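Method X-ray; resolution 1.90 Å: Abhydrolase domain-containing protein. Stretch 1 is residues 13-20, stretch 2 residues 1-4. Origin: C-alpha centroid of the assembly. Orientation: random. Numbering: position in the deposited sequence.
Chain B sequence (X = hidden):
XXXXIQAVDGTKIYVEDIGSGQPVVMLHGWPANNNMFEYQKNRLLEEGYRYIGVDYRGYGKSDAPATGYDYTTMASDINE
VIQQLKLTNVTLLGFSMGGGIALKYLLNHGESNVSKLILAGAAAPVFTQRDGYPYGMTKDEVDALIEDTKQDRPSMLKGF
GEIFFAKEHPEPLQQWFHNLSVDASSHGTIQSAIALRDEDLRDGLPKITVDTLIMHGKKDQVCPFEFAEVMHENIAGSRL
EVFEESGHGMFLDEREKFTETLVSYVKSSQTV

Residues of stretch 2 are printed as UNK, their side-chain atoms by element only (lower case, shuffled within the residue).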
# COMPACT_ATOMS: atom_id res chain seq x y z
N ILE B 13 -9.88 -1.81 20.47
CA ILE B 13 -8.42 -1.89 20.63
C ILE B 13 -8.00 -0.83 21.63
O ILE B 13 -8.20 0.35 21.39
CB ILE B 13 -7.66 -1.63 19.28
CG1 ILE B 13 -8.12 -2.57 18.18
CG2 ILE B 13 -6.15 -1.76 19.46
CD1 ILE B 13 -7.98 -4.04 18.52
N TYR B 14 -7.37 -1.23 22.74
CA TYR B 14 -6.88 -0.28 23.72
C TYR B 14 -5.60 0.34 23.20
O TYR B 14 -4.76 -0.37 22.66
CB TYR B 14 -6.59 -0.97 25.05
CG TYR B 14 -6.10 -0.02 26.08
CD1 TYR B 14 -6.97 0.87 26.67
CD2 TYR B 14 -4.76 0.02 26.44
CE1 TYR B 14 -6.52 1.77 27.61
CE2 TYR B 14 -4.29 0.92 27.37
CZ TYR B 14 -5.18 1.81 27.96
OH TYR B 14 -4.79 2.72 28.91
N VAL B 15 -5.45 1.64 23.40
CA VAL B 15 -4.23 2.35 23.07
C VAL B 15 -3.85 3.28 24.23
O VAL B 15 -4.67 4.11 24.67
CB VAL B 15 -4.41 3.22 21.81
CG1 VAL B 15 -3.08 3.88 21.45
CG2 VAL B 15 -4.91 2.41 20.65
N GLU B 16 -2.61 3.17 24.72
CA GLU B 16 -2.07 4.04 25.70
C GLU B 16 -1.47 5.23 24.89
O GLU B 16 -0.39 5.16 24.29
CB GLU B 16 -0.99 3.30 26.53
CG GLU B 16 -0.52 4.01 27.78
CD GLU B 16 -1.44 3.89 29.02
OE1 GLU B 16 -2.34 3.03 29.03
OE2 GLU B 16 -1.23 4.65 30.02
N ASP B 17 -2.20 6.33 24.87
CA ASP B 17 -1.81 7.48 24.05
C ASP B 17 -1.40 8.58 25.04
O ASP B 17 -2.23 9.09 25.80
CB ASP B 17 -2.98 7.86 23.14
CG ASP B 17 -2.72 9.19 22.34
OD1 ASP B 17 -1.58 9.70 22.35
OD2 ASP B 17 -3.66 9.71 21.67
N ILE B 18 -0.11 8.91 25.08
CA ILE B 18 0.48 9.78 26.12
C ILE B 18 1.51 10.77 25.53
O ILE B 18 2.42 10.33 24.77
CB ILE B 18 1.27 8.94 27.16
CG1 ILE B 18 0.41 7.86 27.77
CG2 ILE B 18 1.73 9.83 28.29
CD1 ILE B 18 1.18 6.89 28.67
N GLY B 19 1.41 12.05 25.90
CA GLY B 19 2.36 13.08 25.48
C GLY B 19 1.84 13.85 24.27
O GLY B 19 0.75 13.56 23.78
N SER B 20 2.63 14.82 23.81
CA SER B 20 2.29 15.66 22.64
C SER B 20 3.53 15.74 21.76
O SER B 20 4.60 15.23 22.13
CB SER B 20 1.85 17.08 23.05
OG SER B 20 2.78 17.68 23.91
N UNK B 1 -7.24 11.05 25.75
CA UNK B 1 -6.39 9.85 25.40
C UNK B 1 -5.77 9.19 26.65
O UNK B 1 -4.70 9.59 27.10
s UNK B 1 -3.75 12.33 25.37
c UNK B 1 -5.32 10.18 24.33
c UNK B 1 -2.16 12.20 24.53
c UNK B 1 -4.90 11.64 24.14
N UNK B 2 -6.44 8.21 27.26
CA UNK B 2 -7.80 7.79 26.94
C UNK B 2 -7.92 6.28 26.79
O UNK B 2 -7.59 5.54 27.72
N UNK B 3 -8.37 5.83 25.61
CA UNK B 3 -9.00 4.51 25.49
C UNK B 3 -8.91 3.80 24.10
O UNK B 3 -7.80 3.41 23.67
c UNK B 3 -10.47 4.58 25.99
o UNK B 3 -11.10 5.78 25.50
c UNK B 3 -10.57 4.51 27.53
N UNK B 4 -10.05 3.62 23.42
CA UNK B 4 -10.28 2.47 22.54
C UNK B 4 -10.54 2.83 21.09
O UNK B 4 -11.22 3.83 20.79
c UNK B 4 -10.54 -0.71 26.56
c UNK B 4 -11.35 1.30 25.57
c UNK B 4 -11.46 1.62 23.06
c UNK B 4 -10.32 -1.22 25.29
c UNK B 4 -11.05 0.55 26.71
c UNK B 4 -11.13 0.80 24.29
c UNK B 4 -10.61 -0.49 24.18

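Position 1 carries four side-chain atoms beyond CA: two carbons, then a sulfur, then a terminal carbon, in one unbranched chain. Its CA-to-CB bond points toward stretch 1, and CB lies 3.2 Å from OD2 of D17, while the terminal carbon of position 1 lies 3.3 Å from the backbone O of G19. A thioether of this kind belongs to methionine, so this is M1, fittingly the first residue of the chain. Its chi1 is 21° and chi3 99°, both between wells, and the residue is poorly ordered, so the exact path of the side chain deserves caution. O of M1 is placed 2.8 Å from O of D17; both are acceptors, so this is no hydrogen bond, and the closeness should be read with the poor order of M1 in mind.

Position 2 has no side-chain atoms at all, and its backbone O lies 3.9 Å from CE1 of Y14. The absence of a side chain makes it G2. A cis peptide bond precedes it, and its phi of 132° by itself favours glycine. An ideal CB here would find nothing of stretch 1 within 5.5 Å, so the backbone angles, not crowding across the contact, speak for the residue.

Position 3 shows one carbon that branches into an oxygen and a carbon. The CA-to-CB bond points away from stretch 1, and the side chain comes no nearer than 4.9 Å. What this position contributes is its backbone: N of V15 donates a hydrogen bond to O of position 3 at 3.0 Å, with an angle of 153° at the hydrogen. The beta-branched pattern is that of threonine, T3.

Position 4 has one carbon leading to a ring of six carbons, with no oxygen on it. A ring carbon of position 4 packs 3.7 Å from CB of Y14, and the edge of the Y14 ring is turned toward the face of this ring, with centroids 5.5 Å apart and planes at 66°. This is phenylalanine, F4.

The rule to read here is a short antiparallel pairing anchored at one end. Y14 and F4 form a non-hydrogen-bonded bridge, their CA atoms 4.5 Å apart, and both side chains lie on the same face of the sheet, where the aromatic pair can form. Beside them, CA of F4 makes a CA-H...O contact of 3.2 Å with O of I13, and the V15-T3 hydrogen bond agrees with this register. Beyond that bond the regular pairing is not continued: residues 1 to 3 are poorly ordered, and M1 covers surface without a hydrogen bond to stretch 1.

Stretch 2, residues 1-4: MGTF
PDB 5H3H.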